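Local coordinates for protein precorrin-3 methylase (Rhodobacter capsulatus, PDB 3NUT) that probably transfers a methyl group from S-adenosyl-L-methionine to a corrin precursor in the biosynthesis of adenosylcobalamin, and binds S-adenosyl-L-homocysteine, at residues 22-26 and 27-31; 146-149 and 150-153; 236-240 and 241-245. All blocks are in the same frame, centred on the assembly; numbering follows the deposited sequence.

In the fold
The three contacts follow one another along the chain, and each is a local turn or cap at the edge of the fold. Contact 1 opens helix 26-34, which follows strand 10-15 of the all-parallel sheet and packs on strand 113-116 of that sheet; contact 2 opens helix 149-161, between strands 137-141 and 165-169 of the mixed five-stranded sheet. Their centres lie about 35 Å apart, on opposite sides of the chain's centre. Contact 3, about 32 Å from each of the others between centres, is the C-terminal hairpin 237-244, paired with strand 130-131. Contacts 1 and 3 each have several residues at the second subunit, contact 2 only Lys-147, so the start and the end of the chain contribute to the dimer interface.

Contact 1 of 3, residues 22-26 and 27-31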
loop_
_atom_site.group_PDB
_atom_site.type_symbol
_atom_site.label_atom_id
_atom_site.label_comp_id
_atom_site.label_asym_id
_atom_site.label_seq_id
_atom_site.Cartn_x
_atom_site.Cartn_y
_atom_site.Cartn_z
ATOM N N ASP A 22 16.055 5.088 5.668
ATOM C CA ASP A 22 15.885 3.793 6.331
ATOM C C ASP A 22 14.568 3.090 5.970
ATOM O O ASP A 22 14.202 2.099 6.591
ATOM C CB ASP A 22 16.143 3.852 7.852
ATOM C CG ASP A 22 15.045 4.588 8.624
ATOM O OD1 ASP A 22 14.176 5.249 8.000
ATOM O OD2 ASP A 22 15.060 4.493 9.881
ATOM N N LEU A 23 13.877 3.578 4.946
ATOM C CA LEU A 23 12.695 2.884 4.464
ATOM C C LEU A 23 12.883 2.313 3.030
ATOM O O LEU A 23 11.953 1.700 2.458
ATOM C CB LEU A 23 11.461 3.802 4.552
ATOM C CG LEU A 23 11.010 4.382 5.911
ATOM C CD1 LEU A 23 9.982 5.494 5.685
ATOM C CD2 LEU A 23 10.437 3.342 6.879
ATOM N N VAL A 24 14.070 2.510 2.455
ATOM C CA VAL A 24 14.374 1.947 1.137
ATOM C C VAL A 24 14.654 0.472 1.365
ATOM O O VAL A 24 15.411 0.124 2.284
ATOM C CB VAL A 24 15.584 2.611 0.477
ATOM C CG1 VAL A 24 15.767 2.067 -0.915
ATOM C CG2 VAL A 24 15.399 4.145 0.420
ATOM N N THR A 25 14.041 -0.400 0.562
ATOM C CA THR A 25 14.241 -1.829 0.755
ATOM C C THR A 25 15.659 -2.201 0.382
ATOM O O THR A 25 16.248 -1.538 -0.446
ATOM C CB THR A 25 13.256 -2.629 -0.037
ATOM O OG1 THR A 25 13.463 -2.365 -1.438
ATOM C CG2 THR A 25 11.869 -2.267 0.390
ATOM N N PRO A 26 16.237 -3.225 1.032
ATOM C CA PRO A 26 17.553 -3.710 0.591
ATOM C C PRO A 26 17.583 -4.145 -0.881
ATOM O O PRO A 26 18.597 -3.968 -1.537
ATOM C CB PRO A 26 17.811 -4.903 1.525
ATOM C CG PRO A 26 17.133 -4.371 2.870
ATOM C CD PRO A 26 15.843 -3.802 2.339
ATOM N N GLU A 27 16.496 -4.710 -1.378
ATOM C CA GLU A 27 16.371 -5.052 -2.810
ATOM C C GLU A 27 16.591 -3.813 -3.689
ATOM O O GLU A 27 17.315 -3.885 -4.709
ATOM C CB GLU A 27 14.984 -5.668 -3.080
ATOM C CG GLU A 27 14.543 -5.651 -4.565
ATOM C CD GLU A 27 13.300 -6.493 -4.864
ATOM O OE1 GLU A 27 12.171 -5.967 -4.989
ATOM O OE2 GLU A 27 13.458 -7.704 -4.999
ATOM N N VAL A 28 15.977 -2.673 -3.292
ATOM C CA VAL A 28 16.123 -1.425 -4.056
ATOM C C VAL A 28 17.530 -0.854 -3.865
ATOM O O VAL A 28 18.173 -0.471 -4.832
ATOM C CB VAL A 28 14.988 -0.365 -3.820
ATOM C CG1 VAL A 28 15.383 1.018 -4.404
ATOM C CG2 VAL A 28 13.670 -0.835 -4.414
ATOM N N THR A 29 18.033 -0.820 -2.632
ATOM C CA THR A 29 19.426 -0.394 -2.452
ATOM C C THR A 29 20.397 -1.231 -3.368
ATOM O O THR A 29 21.346 -0.681 -3.908
ATOM C CB THR A 29 19.842 -0.449 -0.982
ATOM O OG1 THR A 29 19.071 0.517 -0.229
ATOM C CG2 THR A 29 21.388 -0.163 -0.787
ATOM N N ALA A 30 20.147 -2.530 -3.523
ATOM C CA ALA A 30 21.007 -3.403 -4.361
ATOM C C ALA A 30 20.898 -3.133 -5.876
ATOM O O ALA A 30 21.908 -3.167 -6.575
ATOM C CB ALA A 30 20.743 -4.884 -4.060
ATOM N N ALA A 31 19.686 -2.871 -6.380
ATOM C CA ALA A 31 19.509 -2.449 -7.775
ATOM C C ALA A 31 20.256 -1.133 -8.075
ATOM O O ALA A 31 20.902 -0.985 -9.121
ATOM C CB ALA A 31 18.010 -2.298 -8.116
HETATM O O HOH W 1 18.033 -0.200 1.943
HETATM O O HOH W 2 11.832 -3.344 -3.093
#
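Val-24 lays its CG1 methyl over CG1 of Val-28 at 3.7 Å, the two side chains crossing at about a right angle where the loop enters helix 26-34. The same methyl lies beside OG1 of Thr-29. Next along the chain, Thr-25 is the N-cap. Its OG1 sits between the backbone N and the carbonyl carbon (chi1 63°), which turns the hydroxyl back over the first turn to accept from the Val-28 N-H; OG1 to N is 3.1 Å and the bond is somewhat bent, at 151°. OG1 also touches the Val-28 CG2 methyl at 3.4 Å and donates to a water at 2.5 Å, which in turn donates a longer bond to Glu-27 OE1. Replacing the threonine by alanine is likely to leave the Val-28 amide without its capping acceptor and this water without its donor. The regular helical bonding starts at the same residue: Thr-29 N reaches Thr-25 O at 2.9 Å in a nearly straight bond (174°), and Ala-30 N follows to Pro-26 O at 2.9 Å. On the other flank a second water joins Val-24 O to Thr-29 OG1. The carboxylate of Glu-27 turns away from the turn, its OE2 forming a salt bridge with Arg-20 of the second subunit, while Val-28 packs on Leu-116 of strand 113-116. Threonine at the N-cap followed by proline in the first turn is a classic helix start, here placed at the dimer interface of a tetrapyrrole methylase.

Contact 2 of 3, residues 146-149 and 150-153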
loop_
_atom_site.group_PDB
_atom_site.type_symbol
_atom_site.label_atom_id
_atom_site.label_comp_id
_atom_site.label_asym_id
_atom_site.label_seq_id
_atom_site.Cartn_x
_atom_site.Cartn_y
_atom_site.Cartn_z
ATOM N N LEU A 146 -5.372 14.036 -16.846
ATOM C CA LEU A 146 -5.695 13.111 -17.956
ATOM C C LEU A 146 -7.118 12.512 -17.878
ATOM O O LEU A 146 -7.626 11.968 -18.866
ATOM C CB LEU A 146 -4.657 11.976 -18.059
ATOM C CG LEU A 146 -3.184 12.217 -18.446
ATOM C CD1 LEU A 146 -2.387 10.896 -18.433
ATOM C CD2 LEU A 146 -3.056 12.908 -19.796
ATOM N N LYS A 147 -7.741 12.595 -16.702
ATOM C CA LYS A 147 -9.156 12.240 -16.528
ATOM C C LYS A 147 -10.054 13.495 -16.593
ATOM O O LYS A 147 -9.626 14.598 -16.216
ATOM C CB LYS A 147 -9.378 11.528 -15.186
ATOM C CG LYS A 147 -8.534 10.271 -14.962
ATOM C CD LYS A 147 -9.152 9.316 -13.921
ATOM C CE LYS A 147 -8.934 9.769 -12.459
ATOM N NZ LYS A 147 -9.732 10.969 -12.054
ATOM N N PRO A 148 -11.296 13.339 -17.093
ATOM C CA PRO A 148 -12.224 14.452 -16.885
ATOM C C PRO A 148 -12.712 14.400 -15.437
ATOM O O PRO A 148 -12.881 13.302 -14.886
ATOM C CB PRO A 148 -13.364 14.160 -17.873
ATOM C CG PRO A 148 -13.316 12.662 -18.111
ATOM C CD PRO A 148 -11.897 12.211 -17.841
ATOM N N PHE A 149 -12.915 15.567 -14.820
ATOM C CA PHE A 149 -13.396 15.653 -13.430
ATOM C C PHE A 149 -14.549 14.669 -13.146
ATOM O O PHE A 149 -14.662 14.115 -12.049
ATOM C CB PHE A 149 -13.805 17.093 -13.078
ATOM C CG PHE A 149 -14.233 17.260 -11.652
ATOM C CD1 PHE A 149 -13.297 17.542 -10.660
ATOM C CD2 PHE A 149 -15.573 17.101 -11.289
ATOM C CE1 PHE A 149 -13.690 17.674 -9.331
ATOM C CE2 PHE A 149 -15.972 17.231 -9.965
ATOM C CZ PHE A 149 -15.029 17.517 -8.988
ATOM N N GLU A 150 -15.386 14.461 -14.156
ATOM C CA GLU A 150 -16.471 13.488 -14.139
ATOM C C GLU A 150 -16.102 12.148 -13.474
ATOM O O GLU A 150 -16.831 11.672 -12.600
ATOM C CB GLU A 150 -16.929 13.270 -15.580
ATOM C CG GLU A 150 -18.287 12.622 -15.754
ATOM C CD GLU A 150 -18.431 11.984 -17.135
ATOM O OE1 GLU A 150 -19.253 12.482 -17.949
ATOM O OE2 GLU A 150 -17.698 11.000 -17.412
ATOM N N ILE A 151 -14.977 11.550 -13.875
ATOM C CA ILE A 151 -14.577 10.233 -13.358
ATOM C C ILE A 151 -14.132 10.253 -11.885
ATOM O O ILE A 151 -14.486 9.364 -11.099
ATOM C CB ILE A 151 -13.477 9.586 -14.214
ATOM C CG1 ILE A 151 -13.913 9.474 -15.690
ATOM C CG2 ILE A 151 -13.046 8.217 -13.608
ATOM C CD1 ILE A 151 -15.003 8.420 -15.987
ATOM N N LEU A 152 -13.347 11.257 -11.524
ATOM C CA LEU A 152 -12.964 11.488 -10.131
ATOM C C LEU A 152 -14.187 11.561 -9.194
ATOM O O LEU A 152 -14.166 11.047 -8.058
ATOM C CB LEU A 152 -12.137 12.775 -10.031
ATOM C CG LEU A 152 -11.677 13.172 -8.637
ATOM C CD1 LEU A 152 -10.963 11.996 -7.967
ATOM C CD2 LEU A 152 -10.791 14.428 -8.664
ATOM N N GLU A 153 -15.250 12.199 -9.685
ATOM C CA GLU A 153 -16.483 12.357 -8.923
ATOM C C GLU A 153 -17.164 10.993 -8.751
ATOM O O GLU A 153 -17.565 10.627 -7.640
ATOM C CB GLU A 153 -17.404 13.382 -9.604
ATOM C CG GLU A 153 -18.542 13.906 -8.707
ATOM C CD GLU A 153 -19.687 14.569 -9.482
ATOM O OE1 GLU A 153 -20.563 15.163 -8.805
ATOM O OE2 GLU A 153 -19.732 14.487 -10.742
#
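Lys-147 and Ile-151 meet at about a right angle, the lysine CD lying 4.1 Å from the isoleucine CG2 methyl. Beyond CG the lysine chain bends at its last two torsions, and this folds the ammonium group back over the start of helix 149-161, where NZ comes to 3.6 Å from CB of Leu-152. The Pro-148 ring crosses Ile-151 obliquely, its CD and CG both 4.0 Å from CG1 in an apolar contact. Phe-149 points another way. A trans chi1 (-177°) swings its ring along the helix, CE2 at 4.1 Å from Glu-153 CB and CE1 more loosely at 4.4 Å from Leu-152 CD2; the ring plane stands 41° from the Glu-153 carboxylate, whose OE1 has a long, weak ion pair with Arg-157. Phe-149 and Leu-152 both touch Gln-179, which ties the turn to helix 179-190. Two backbone bonds set the turn beneath these groups. Ile-151 N donates to Pro-148 O at 2.9 Å from above the carbonyl plane, and Glu-153 N donates to Phe-149 O at 3.1 Å. The chemistry is therefore divided: the lysine ammonium rests near a methylene across the turn, with Lys-147 also packing on Asp-136 of the second subunit, whereas the aromatic ring touches helix carbons and also makes a cation-pi contact with Arg-182, which would probably favour the cation.

Contact 3 of 3, residues 236-240 and 241-245; sequences TRRVG and PWVYT
Arg-237 and Tyr-244 face each other across the hairpin as a hydrogen-bonded pair, joined by a nearly straight bond from Arg-237 N to Tyr-244 O at 2.7 Å and by Tyr-244 N to Arg-237 O at 3.0 Å. Val-239 and Trp-242 form the other such pair: Val-239 N donates to Trp-242 O at 2.9 Å, and the return bond, Trp-242 N to Val-239 O, approaches from well above the carbonyl plane. At the open end, the hydroxyls of Thr-236 and Thr-245 are hydrogen-bonded through their OG1 atoms at 2.5 Å, and Thr-236 OG1 is also bonded to Asn-233 N. The motif is an antiparallel beta hairpin with a two-residue loop, Gly-240 (phi 62°) and Pro-241, forming a type II' turn; the strand directions are 142° apart. Val-243 hydrogen-bonds through its backbone to Ala-129 and Ala-131, which adds strand 130-131 to the sheet. In the apolar packing, Val-239 CG1 lies 3.7 Å from Tyr-244 CE2. The Arg-237 chain runs beside the tyrosine, Arg-237 CG to Tyr-244 CE2 3.8 Å, with guanidinium and ring planes 22° apart and Tyr-244 OH over one guanidinium face. Val-243, on the face it shares with Arg-238, meets Thr-236 CG2 through CG1 at 3.6 Å. Gly-240 O lies over the Arg-238 guanidinium, whose NH1 is buried without a polar partner in the model. The indole of Trp-242 carries Pro-241 CG over one face, offset toward the rim. Arg-237 NH2 forms a salt bridge with Glu-103 of the second subunit, and the Trp-242 ring meets Phe-99 of that same subunit.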
loop_
_atom_site.group_PDB
_atom_site.type_symbol
_atom_site.label_atom_id
_atom_site.label_comp_id
_atom_site.label_asym_id
_atom_site.label_seq_id
_atom_site.Cartn_x
_atom_site.Cartn_y
_atom_site.Cartn_z
ATOM N N THR A 236 -14.295 5.144 11.974
ATOM C CA THR A 236 -12.940 5.577 12.269
ATOM C C THR A 236 -12.911 6.633 13.356
ATOM O O THR A 236 -13.583 7.658 13.271
ATOM C CB THR A 236 -12.246 6.090 10.977
ATOM O OG1 THR A 236 -12.077 4.997 10.061
ATOM C CG2 THR A 236 -10.890 6.711 11.271
ATOM N N ARG A 237 -12.124 6.382 14.389
ATOM C CA ARG A 237 -12.171 7.240 15.561
ATOM C C ARG A 237 -10.824 7.547 16.188
ATOM O O ARG A 237 -9.770 7.162 15.694
ATOM C CB ARG A 237 -13.121 6.655 16.609
ATOM C CG ARG A 237 -12.708 5.300 17.122
ATOM C CD ARG A 237 -13.820 4.697 17.912
ATOM N NE ARG A 237 -13.897 5.266 19.252
ATOM C CZ ARG A 237 -14.713 4.828 20.205
ATOM N NH1 ARG A 237 -15.545 3.811 19.965
ATOM N NH2 ARG A 237 -14.694 5.404 21.404
ATOM N N ARG A 238 -10.890 8.233 17.308
ATOM C CA ARG A 238 -9.750 8.892 17.869
ATOM C C ARG A 238 -9.484 8.226 19.191
ATOM O O ARG A 238 -10.411 7.973 19.944
ATOM C CB ARG A 238 -10.116 10.356 18.068
ATOM C CG ARG A 238 -8.964 11.288 18.140
ATOM C CD ARG A 238 -9.393 12.689 17.700
ATOM N NE ARG A 238 -8.394 13.684 18.092
ATOM C CZ ARG A 238 -7.208 13.839 17.500
ATOM N NH1 ARG A 238 -6.855 13.065 16.470
ATOM N NH2 ARG A 238 -6.364 14.765 17.938
ATOM N N VAL A 239 -8.234 7.880 19.453
ATOM C CA VAL A 239 -7.843 7.513 20.806
ATOM C C VAL A 239 -6.542 8.236 21.160
ATOM O O VAL A 239 -5.445 7.861 20.721
ATOM C CB VAL A 239 -7.828 5.969 21.087
ATOM C CG1 VAL A 239 -6.761 5.243 20.284
ATOM C CG2 VAL A 239 -7.628 5.715 22.577
ATOM N N GLY A 240 -6.696 9.311 21.927
ATOM C CA GLY A 240 -5.591 10.228 22.218
ATOM C C GLY A 240 -5.080 10.878 20.948
ATOM O O GLY A 240 -5.867 11.386 20.148
ATOM N N PRO A 241 -3.756 10.863 20.746
ATOM C CA PRO A 241 -3.201 11.351 19.483
ATOM C C PRO A 241 -3.471 10.420 18.285
ATOM O O PRO A 241 -3.288 10.851 17.132
ATOM C CB PRO A 241 -1.696 11.412 19.763
ATOM C CG PRO A 241 -1.478 10.395 20.832
ATOM C CD PRO A 241 -2.710 10.417 21.681
ATOM N N TRP A 242 -3.905 9.180 18.555
ATOM C CA TRP A 242 -4.000 8.131 17.528
ATOM C C TRP A 242 -5.345 8.049 16.796
ATOM O O TRP A 242 -6.374 8.475 17.310
ATOM C CB TRP A 242 -3.683 6.762 18.115
ATOM C CG TRP A 242 -2.366 6.674 18.786
ATOM C CD1 TRP A 242 -2.137 6.595 20.133
ATOM C CD2 TRP A 242 -1.084 6.655 18.161
ATOM N NE1 TRP A 242 -0.787 6.515 20.381
ATOM C CE2 TRP A 242 -0.118 6.555 19.187
ATOM C CE3 TRP A 242 -0.654 6.693 16.829
ATOM C CZ2 TRP A 242 1.256 6.509 18.919
ATOM C CZ3 TRP A 242 0.702 6.665 16.566
ATOM C CH2 TRP A 242 1.642 6.571 17.600
ATOM N N VAL A 243 -5.328 7.495 15.588
ATOM C CA VAL A 243 -6.556 7.297 14.829
ATOM C C VAL A 243 -6.615 5.862 14.369
ATOM O O VAL A 243 -5.623 5.316 13.903
ATOM C CB VAL A 243 -6.659 8.285 13.641
ATOM C CG1 VAL A 243 -7.802 7.918 12.685
ATOM C CG2 VAL A 243 -6.817 9.717 14.149
ATOM N N TYR A 244 -7.781 5.247 14.539
ATOM C CA TYR A 244 -7.989 3.854 14.164
ATOM C C TYR A 244 -9.455 3.571 13.846
ATOM O O TYR A 244 -10.318 4.379 14.149
ATOM C CB TYR A 244 -7.511 2.941 15.288
ATOM C CG TYR A 244 -8.475 2.782 16.443
ATOM C CD1 TYR A 244 -9.186 1.597 16.613
ATOM C CD2 TYR A 244 -8.662 3.807 17.381
ATOM C CE1 TYR A 244 -10.064 1.425 17.687
ATOM C CE2 TYR A 244 -9.547 3.651 18.451
ATOM C CZ TYR A 244 -10.241 2.454 18.596
ATOM O OH TYR A 244 -11.123 2.281 19.649
ATOM N N THR A 245 -9.719 2.421 13.231
ATOM C CA THR A 245 -11.086 1.954 12.982
ATOM C C THR A 245 -11.346 0.655 13.750
ATOM O O THR A 245 -10.575 -0.301 13.610
ATOM C CB THR A 245 -11.329 1.689 11.484
ATOM O OG1 THR A 245 -10.916 2.824 10.715
ATOM C CG2 THR A 245 -12.816 1.397 11.219
#